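Local coordinates for protein putative tagatose-6-phosphate ketose/aldose isomerase (Escherichia coli, PDB 3C3J) that belongs to the SIS-domain proteins and carries two SIS domains, each built on a five-stranded parallel sheet, at residues F219-G231 / S270-V282. Sequence-based numbering, arbitrary orientation.
Sequences FGYAPWKRIVYLG and SLVDDETLVVVFV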
ATOM      1  N   PHE A 219       9.987 -23.487  -4.144  1.00 23.07           N
ATOM      2  CA  PHE A 219       8.621 -23.962  -3.946  1.00 23.01           C
ATOM      3  C   PHE A 219       8.290 -25.011  -5.018  1.00 24.06           C
ATOM      4  O   PHE A 219       7.324 -25.754  -4.850  1.00 25.89           O
ATOM      5  CB  PHE A 219       7.591 -22.832  -4.003  1.00 21.16           C
ATOM      6  CG  PHE A 219       7.904 -21.661  -3.090  1.00 19.82           C
ATOM      7  CD1 PHE A 219       8.373 -21.867  -1.812  1.00 19.24           C
ATOM      8  CD2 PHE A 219       7.701 -20.358  -3.516  1.00 17.43           C
ATOM      9  CE1 PHE A 219       8.673 -20.795  -0.968  1.00 18.60           C
ATOM     10  CE2 PHE A 219       8.019 -19.268  -2.671  1.00 17.30           C
ATOM     11  CZ  PHE A 219       8.491 -19.503  -1.415  1.00 18.09           C
ATOM     12  N   GLY A 220       9.060 -25.051  -6.112  1.00 24.50           N
ATOM     13  CA  GLY A 220       8.878 -26.066  -7.164  1.00 24.39           C
ATOM     14  C   GLY A 220       8.457 -25.472  -8.487  1.00 24.79           C
ATOM     15  O   GLY A 220       8.430 -24.255  -8.646  1.00 24.32           O
ATOM     16  N   TYR A 221       8.126 -26.341  -9.444  1.00 24.43           N
ATOM     17  CA  TYR A 221       7.779 -25.920 -10.807  1.00 24.69           C
ATOM     18  C   TYR A 221       6.367 -26.317 -11.271  1.00 25.25           C
ATOM     19  O   TYR A 221       6.147 -26.594 -12.459  1.00 27.41           O
ATOM     20  CB  TYR A 221       8.811 -26.457 -11.797  1.00 24.45           C
ATOM     21  CG  TYR A 221      10.241 -26.042 -11.482  1.00 24.14           C
ATOM     22  CD1 TYR A 221      10.634 -24.705 -11.570  1.00 23.46           C
ATOM     23  CD2 TYR A 221      11.204 -26.990 -11.132  1.00 24.14           C
ATOM     24  CE1 TYR A 221      11.939 -24.323 -11.305  1.00 24.69           C
ATOM     25  CE2 TYR A 221      12.495 -26.625 -10.855  1.00 23.68           C
ATOM     26  CZ  TYR A 221      12.866 -25.287 -10.946  1.00 23.80           C
ATOM     27  OH  TYR A 221      14.151 -24.910 -10.689  1.00 23.40           O
ATOM     28  N   ALA A 222       5.408 -26.313 -10.361  1.00 24.62           N
ATOM     29  CA  ALA A 222       4.010 -26.581 -10.707  1.00 23.93           C
ATOM     30  C   ALA A 222       3.450 -25.509 -11.641  1.00 23.50           C
ATOM     31  O   ALA A 222       3.941 -24.382 -11.679  1.00 23.11           O
ATOM     32  CB  ALA A 222       3.154 -26.707  -9.441  1.00 24.28           C
ATOM     33  N   PRO A 223       2.408 -25.851 -12.412  1.00 23.03           N
ATOM     34  CA  PRO A 223       1.895 -24.917 -13.401  1.00 22.56           C
ATOM     35  C   PRO A 223       0.948 -23.845 -12.805  1.00 22.21           C
ATOM     36  O   PRO A 223      -0.143 -23.597 -13.323  1.00 21.08           O
ATOM     37  CB  PRO A 223       1.178 -25.840 -14.375  1.00 23.23           C
ATOM     38  CG  PRO A 223       0.685 -26.982 -13.504  1.00 23.39           C
ATOM     39  CD  PRO A 223       1.693 -27.143 -12.424  1.00 22.97           C
ATOM     40  N   TRP A 224       1.380 -23.193 -11.734  1.00 21.28           N
ATOM     41  CA  TRP A 224       0.598 -22.088 -11.191  1.00 20.93           C
ATOM     42  C   TRP A 224       0.617 -20.899 -12.157  1.00 20.31           C
ATOM     43  O   TRP A 224       1.581 -20.710 -12.909  1.00 20.52           O
ATOM     44  CB  TRP A 224       1.087 -21.677  -9.790  1.00 20.75           C
ATOM     45  CG  TRP A 224       2.527 -21.878  -9.575  1.00 20.57           C
ATOM     46  CD1 TRP A 224       3.540 -21.317 -10.281  1.00 20.19           C
ATOM     47  CD2 TRP A 224       3.128 -22.732  -8.611  1.00 18.64           C
ATOM     48  NE1 TRP A 224       4.739 -21.753  -9.811  1.00 20.01           N
ATOM     49  CE2 TRP A 224       4.519 -22.625  -8.780  1.00 19.91           C
ATOM     50  CE3 TRP A 224       2.627 -23.569  -7.613  1.00 20.26           C
ATOM     51  CZ2 TRP A 224       5.423 -23.320  -7.992  1.00 20.60           C
ATOM     52  CZ3 TRP A 224       3.523 -24.271  -6.830  1.00 19.93           C
ATOM     53  CH2 TRP A 224       4.903 -24.144  -7.025  1.00 20.64           C
ATOM     54  N   LYS A 225      -0.477 -20.143 -12.143  1.00 19.81           N
ATOM     55  CA  LYS A 225      -0.664 -18.929 -12.931  1.00 19.55           C
ATOM     56  C   LYS A 225      -0.732 -17.665 -12.056  1.00 18.40           C
ATOM     57  O   LYS A 225      -0.664 -16.537 -12.563  1.00 17.53           O
ATOM     58  CB  LYS A 225      -1.992 -19.009 -13.669  1.00 20.89           C
ATOM     59  CG  LYS A 225      -2.090 -20.176 -14.651  1.00 23.14           C
ATOM     60  CD  LYS A 225      -1.393 -19.873 -15.949  1.00 27.70           C
ATOM     61  CE  LYS A 225      -1.842 -20.859 -17.057  1.00 29.78           C
ATOM     62  NZ  LYS A 225      -3.330 -20.848 -17.254  1.00 33.73           N
ATOM     63  N   ARG A 226      -0.932 -17.858 -10.764  1.00 16.96           N
ATOM     64  CA  ARG A 226      -0.995 -16.736  -9.816  1.00 16.64           C
ATOM     65  C   ARG A 226      -0.207 -17.112  -8.594  1.00 16.02           C
ATOM     66  O   ARG A 226      -0.233 -18.268  -8.153  1.00 15.30           O
ATOM     67  CB  ARG A 226      -2.429 -16.424  -9.407  1.00 15.94           C
ATOM     68  CG  ARG A 226      -3.344 -16.098 -10.589  1.00 15.54           C
ATOM     69  CD  ARG A 226      -4.766 -15.815 -10.154  1.00 15.92           C
ATOM     70  NE  ARG A 226      -5.574 -15.298 -11.263  1.00 14.65           N
ATOM     71  CZ  ARG A 226      -6.864 -14.955 -11.170  1.00 16.55           C
ATOM     72  NH1 ARG A 226      -7.500 -14.497 -12.238  1.00 17.03           N
ATOM     73  NH2 ARG A 226      -7.515 -15.063 -10.021  1.00 17.12           N
ATOM     74  N   ILE A 227       0.500 -16.127  -8.059  1.00 15.20           N
ATOM     75  CA  ILE A 227       1.138 -16.272  -6.776  1.00 16.56           C
ATOM     76  C   ILE A 227       0.713 -15.130  -5.868  1.00 15.70           C
ATOM     77  O   ILE A 227       0.616 -13.983  -6.304  1.00 15.07           O
ATOM     78  CB  ILE A 227       2.686 -16.369  -6.888  1.00 15.97           C
ATOM     79  CG1 ILE A 227       3.301 -16.597  -5.507  1.00 16.81           C
ATOM     80  CG2 ILE A 227       3.287 -15.158  -7.555  1.00 19.45           C
ATOM     81  CD1 ILE A 227       4.727 -17.104  -5.555  1.00 18.85           C
ATOM     82  N   VAL A 228       0.421 -15.471  -4.617  1.00 14.82           N
ATOM     83  CA  VAL A 228       0.065 -14.494  -3.615  1.00 15.24           C
ATOM     84  C   VAL A 228       0.977 -14.681  -2.421  1.00 14.78           C
ATOM     85  O   VAL A 228       1.062 -15.789  -1.861  1.00 15.18           O
ATOM     86  CB  VAL A 228      -1.386 -14.622  -3.100  1.00 15.33           C
ATOM     87  CG1 VAL A 228      -1.702 -13.383  -2.152  1.00 15.62           C
ATOM     88  CG2 VAL A 228      -2.355 -14.736  -4.244  1.00 17.31           C
ATOM     89  N   TYR A 229       1.643 -13.594  -2.028  1.00 13.53           N
ATOM     90  CA  TYR A 229       2.393 -13.575  -0.768  1.00 13.32           C
ATOM     91  C   TYR A 229       1.635 -12.806   0.290  1.00 12.64           C
ATOM     92  O   TYR A 229       1.137 -11.702   0.015  1.00 11.82           O
ATOM     93  CB  TYR A 229       3.775 -12.932  -0.967  1.00 13.61           C
ATOM     94  CG  TYR A 229       4.770 -13.767  -1.747  1.00 12.96           C
ATOM     95  CD1 TYR A 229       5.574 -14.712  -1.107  1.00 13.77           C
ATOM     96  CD2 TYR A 229       4.972 -13.548  -3.103  1.00 13.36           C
ATOM     97  CE1 TYR A 229       6.527 -15.453  -1.809  1.00 13.51           C
ATOM     98  CE2 TYR A 229       5.909 -14.270  -3.816  1.00 12.90           C
ATOM     99  CZ  TYR A 229       6.691 -15.225  -3.162  1.00 13.01           C
ATOM    100  OH  TYR A 229       7.629 -15.932  -3.869  1.00 14.18           O
ATOM    101  N   LEU A 230       1.591 -13.354   1.504  1.00 12.76           N
ATOM    102  CA  LEU A 230       0.872 -12.752   2.644  1.00 12.86           C
ATOM    103  C   LEU A 230       1.786 -12.581   3.847  1.00 12.72           C
ATOM    104  O   LEU A 230       2.569 -13.477   4.191  1.00 13.40           O
ATOM    105  CB  LEU A 230      -0.347 -13.601   3.044  1.00 12.64           C
ATOM    106  CG  LEU A 230      -1.395 -13.945   1.978  1.00 13.12           C
ATOM    107  CD1 LEU A 230      -2.475 -14.920   2.487  1.00 15.13           C
ATOM    108  CD2 LEU A 230      -2.038 -12.662   1.444  1.00 11.25           C
ATOM    109  N   GLY A 231       1.724 -11.404   4.465  1.00 13.18           N
ATOM    110  CA  GLY A 231       2.481 -11.121   5.686  1.00 13.33           C
ATOM    111  C   GLY A 231       1.808 -10.010   6.473  1.00 13.28           C
ATOM    112  O   GLY A 231       1.289  -9.070   5.883  1.00 13.00           O
ATOM    113  N   SER A 270     -10.805 -13.704  -3.194  1.00 21.05           N
ATOM    114  CA  SER A 270     -11.480 -14.131  -4.407  1.00 21.88           C
ATOM    115  C   SER A 270     -10.505 -14.443  -5.521  1.00 21.93           C
ATOM    116  O   SER A 270     -10.830 -15.189  -6.431  1.00 21.96           O
ATOM    117  CB  SER A 270     -12.465 -13.064  -4.880  1.00 22.33           C
ATOM    118  OG  SER A 270     -11.777 -11.869  -5.124  1.00 25.32           O
ATOM    119  N   LEU A 271      -9.301 -13.888  -5.454  1.00 21.64           N
ATOM    120  CA  LEU A 271      -8.306 -14.238  -6.450  1.00 21.86           C
ATOM    121  C   LEU A 271      -7.787 -15.695  -6.350  1.00 21.36           C
ATOM    122  O   LEU A 271      -7.222 -16.222  -7.302  1.00 20.31           O
ATOM    123  CB  LEU A 271      -7.191 -13.186  -6.473  1.00 22.16           C
ATOM    124  CG  LEU A 271      -6.086 -13.279  -5.458  1.00 23.81           C
ATOM    125  CD1 LEU A 271      -5.066 -14.269  -5.967  1.00 25.19           C
ATOM    126  CD2 LEU A 271      -5.470 -11.872  -5.201  1.00 23.34           C
ATOM    127  N   VAL A 272      -7.971 -16.350  -5.210  1.00 20.36           N
ATOM    128  CA  VAL A 272      -7.465 -17.707  -5.059  1.00 20.85           C
ATOM    129  C   VAL A 272      -8.247 -18.698  -5.946  1.00 20.84           C
ATOM    130  O   VAL A 272      -9.455 -18.866  -5.808  1.00 21.34           O
ATOM    131  CB  VAL A 272      -7.497 -18.177  -3.594  1.00 19.90           C
ATOM    132  CG1 VAL A 272      -6.995 -19.612  -3.479  1.00 20.84           C
ATOM    133  CG2 VAL A 272      -6.658 -17.252  -2.706  1.00 20.11           C
ATOM    134  N   ASP A 273      -7.545 -19.308  -6.887  1.00 20.85           N
ATOM    135  CA  ASP A 273      -8.139 -20.352  -7.724  1.00 21.02           C
ATOM    136  C   ASP A 273      -7.230 -21.581  -7.708  1.00 20.83           C
ATOM    137  O   ASP A 273      -6.216 -21.610  -6.989  1.00 19.85           O
ATOM    138  CB  ASP A 273      -8.410 -19.835  -9.147  1.00 21.41           C
ATOM    139  CG  ASP A 273      -7.138 -19.447  -9.924  1.00 20.52           C
ATOM    140  OD1 ASP A 273      -6.028 -19.939  -9.643  1.00 20.78           O
ATOM    141  OD2 ASP A 273      -7.255 -18.643 -10.870  1.00 22.84           O
ATOM    142  N   ASP A 274      -7.587 -22.602  -8.492  1.00 21.05           N
ATOM    143  CA  ASP A 274      -6.837 -23.859  -8.470  1.00 21.45           C
ATOM    144  C   ASP A 274      -5.522 -23.820  -9.269  1.00 21.17           C
ATOM    145  O   ASP A 274      -4.875 -24.846  -9.441  1.00 20.60           O
ATOM    146  CB  ASP A 274      -7.726 -25.061  -8.882  1.00 22.50           C
ATOM    147  CG  ASP A 274      -8.160 -25.026 -10.340  1.00 24.52           C
ATOM    148  OD1 ASP A 274      -7.686 -24.163 -11.110  1.00 27.06           O
ATOM    149  OD2 ASP A 274      -9.000 -25.892 -10.724  1.00 28.93           O
ATOM    150  N   GLU A 275      -5.152 -22.640  -9.765  1.00 20.13           N
ATOM    151  CA  GLU A 275      -3.842 -22.401 -10.350  1.00 20.42           C
ATOM    152  C   GLU A 275      -3.041 -21.360  -9.542  1.00 19.50           C
ATOM    153  O   GLU A 275      -2.100 -20.780 -10.058  1.00 20.21           O
ATOM    154  CB  GLU A 275      -4.001 -21.906 -11.767  1.00 20.22           C
ATOM    155  CG  GLU A 275      -4.685 -22.908 -12.684  1.00 22.15           C
ATOM    156  CD  GLU A 275      -4.908 -22.316 -14.050  1.00 24.27           C
ATOM    157  OE1 GLU A 275      -5.571 -21.254 -14.160  1.00 31.98           O
ATOM    158  OE2 GLU A 275      -4.391 -22.887 -15.022  1.00 30.57           O
ATOM    159  N   THR A 276      -3.433 -21.151  -8.286  1.00 18.41           N
ATOM    160  CA  THR A 276      -2.809 -20.164  -7.405  1.00 18.53           C
ATOM    161  C   THR A 276      -1.968 -20.820  -6.327  1.00 17.65           C
ATOM    162  O   THR A 276      -2.437 -21.733  -5.638  1.00 18.52           O
ATOM    163  CB  THR A 276      -3.874 -19.288  -6.682  1.00 18.74           C
ATOM    164  OG1 THR A 276      -4.714 -18.628  -7.635  1.00 18.51           O
ATOM    165  CG2 THR A 276      -3.208 -18.252  -5.757  1.00 17.47           C
ATOM    166  N   LEU A 277      -0.730 -20.334  -6.191  1.00 17.15           N
ATOM    167  CA  LEU A 277       0.145 -20.606  -5.059  1.00 16.53           C
ATOM    168  C   LEU A 277      -0.009 -19.475  -4.057  1.00 16.01           C
ATOM    169  O   LEU A 277       0.137 -18.318  -4.420  1.00 15.28           O
ATOM    170  CB  LEU A 277       1.618 -20.616  -5.503  1.00 17.26           C
ATOM    171  CG  LEU A 277       2.731 -20.643  -4.434  1.00 16.62           C
ATOM    172  CD1 LEU A 277       2.661 -21.865  -3.521  1.00 16.84           C
ATOM    173  CD2 LEU A 277       4.095 -20.588  -5.104  1.00 17.22           C
ATOM    174  N   VAL A 278      -0.237 -19.827  -2.806  1.00 15.51           N
ATOM    175  CA  VAL A 278      -0.283 -18.862  -1.714  1.00 15.13           C
ATOM    176  C   VAL A 278       0.868 -19.160  -0.772  1.00 15.47           C
ATOM    177  O   VAL A 278       1.018 -20.300  -0.290  1.00 15.68           O
ATOM    178  CB  VAL A 278      -1.613 -18.944  -0.928  1.00 15.22           C
ATOM    179  CG1 VAL A 278      -1.588 -17.964   0.271  1.00 15.18           C
ATOM    180  CG2 VAL A 278      -2.834 -18.671  -1.869  1.00 14.45           C
ATOM    181  N   VAL A 279       1.686 -18.143  -0.490  1.00 14.90           N
ATOM    182  CA  VAL A 279       2.788 -18.282   0.466  1.00 14.96           C
ATOM    183  C   VAL A 279       2.564 -17.348   1.647  1.00 14.65           C
ATOM    184  O   VAL A 279       2.381 -16.147   1.470  1.00 15.05           O
ATOM    185  CB  VAL A 279       4.163 -18.012  -0.198  1.00 14.55           C
ATOM    186  CG1 VAL A 279       5.309 -18.183   0.825  1.00 14.68           C
ATOM    187  CG2 VAL A 279       4.354 -18.898  -1.433  1.00 13.57           C
ATOM    188  N   VAL A 280       2.598 -17.907   2.850  1.00 14.96           N
ATOM    189  CA  VAL A 280       2.336 -17.154   4.068  1.00 15.00           C
ATOM    190  C   VAL A 280       3.610 -17.026   4.871  1.00 15.28           C
ATOM    191  O   VAL A 280       4.185 -18.032   5.308  1.00 15.48           O
ATOM    192  CB  VAL A 280       1.227 -17.800   4.921  1.00 14.86           C
ATOM    193  CG1 VAL A 280       0.975 -16.975   6.200  1.00 15.73           C
ATOM    194  CG2 VAL A 280      -0.060 -17.967   4.087  1.00 15.30           C
ATOM    195  N   PHE A 281       4.037 -15.783   5.072  1.00 14.79           N
ATOM    196  CA  PHE A 281       5.158 -15.454   5.943  1.00 14.73           C
ATOM    197  C   PHE A 281       4.628 -15.310   7.395  1.00 15.38           C
ATOM    198  O   PHE A 281       4.050 -14.280   7.761  1.00 15.20           O
ATOM    199  CB  PHE A 281       5.823 -14.126   5.525  1.00 14.33           C
ATOM    200  CG  PHE A 281       6.406 -14.097   4.112  1.00 14.56           C
ATOM    201  CD1 PHE A 281       6.771 -15.258   3.419  1.00 12.86           C
ATOM    202  CD2 PHE A 281       6.674 -12.874   3.519  1.00 14.40           C
ATOM    203  CE1 PHE A 281       7.308 -15.184   2.149  1.00 13.57           C
ATOM    204  CE2 PHE A 281       7.243 -12.785   2.267  1.00 14.55           C
ATOM    205  CZ  PHE A 281       7.579 -13.935   1.578  1.00 13.88           C
ATOM    206  N   VAL A 282       4.817 -16.345   8.213  1.00 14.88           N
ATOM    207  CA  VAL A 282       4.248 -16.367   9.545  1.00 15.03           C
ATOM    208  C   VAL A 282       5.052 -15.505  10.534  1.00 14.99           C
ATOM    209  O   VAL A 282       6.274 -15.641  10.658  1.00 15.99           O
ATOM    210  CB  VAL A 282       4.131 -17.830  10.054  1.00 15.03           C
ATOM    211  CG1 VAL A 282       3.541 -17.891  11.488  1.00 15.46           C
ATOM    212  CG2 VAL A 282       3.293 -18.643   9.090  1.00 15.03           C
TER
HETATM  213  O   HOH W   1      -2.261 -24.427 -14.716  1.00 35.51           O
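Leu277 sets its CD2 methyl squarely over the six-membered ring of Trp224, 3.9 Å from the centroid, and the same methyl touches Ile227 CD1 at 3.6 Å. CG of Leu277 stands anti to the backbone N (chi1 170°), which lays the side chain alongside Trp224 and Ile227. On this tightly packed face of the sheet Val279 CG2 lies over the Phe219 ring, and helix 335-356 covers Ile227 and Tyr229. Strand 276-281, the middle one of the second SIS domain's sheet, runs parallel to its neighbour 226-231, joined by alternating bonds such as Val279 N to Val228 O, 2.8 Å. Where 226-231 starts, Glu275 O takes two backbone N-H groups, of Lys225 and Arg226. On the other face Leu230 CD1 meets Val278 CG1 at 3.9 Å. There Arg226 NH2 donates to Leu271 O (3.0 Å), which lies near the guanidinium plane, and also to Gly252 O of the second subunit; Asp273 OD2 sits over the guanidinium face, a long salt bridge of charge alone. The solvent side is looser: Lys225 NZ forms a salt bridge with Glu275 OE2 (3.2 Å), on the syn side of the carboxylate, and a water links that oxygen to Pro223 O. Apolar packing and backbone bonds thus hold the strands together, while Arg226 ties their beginning to the dimer interface.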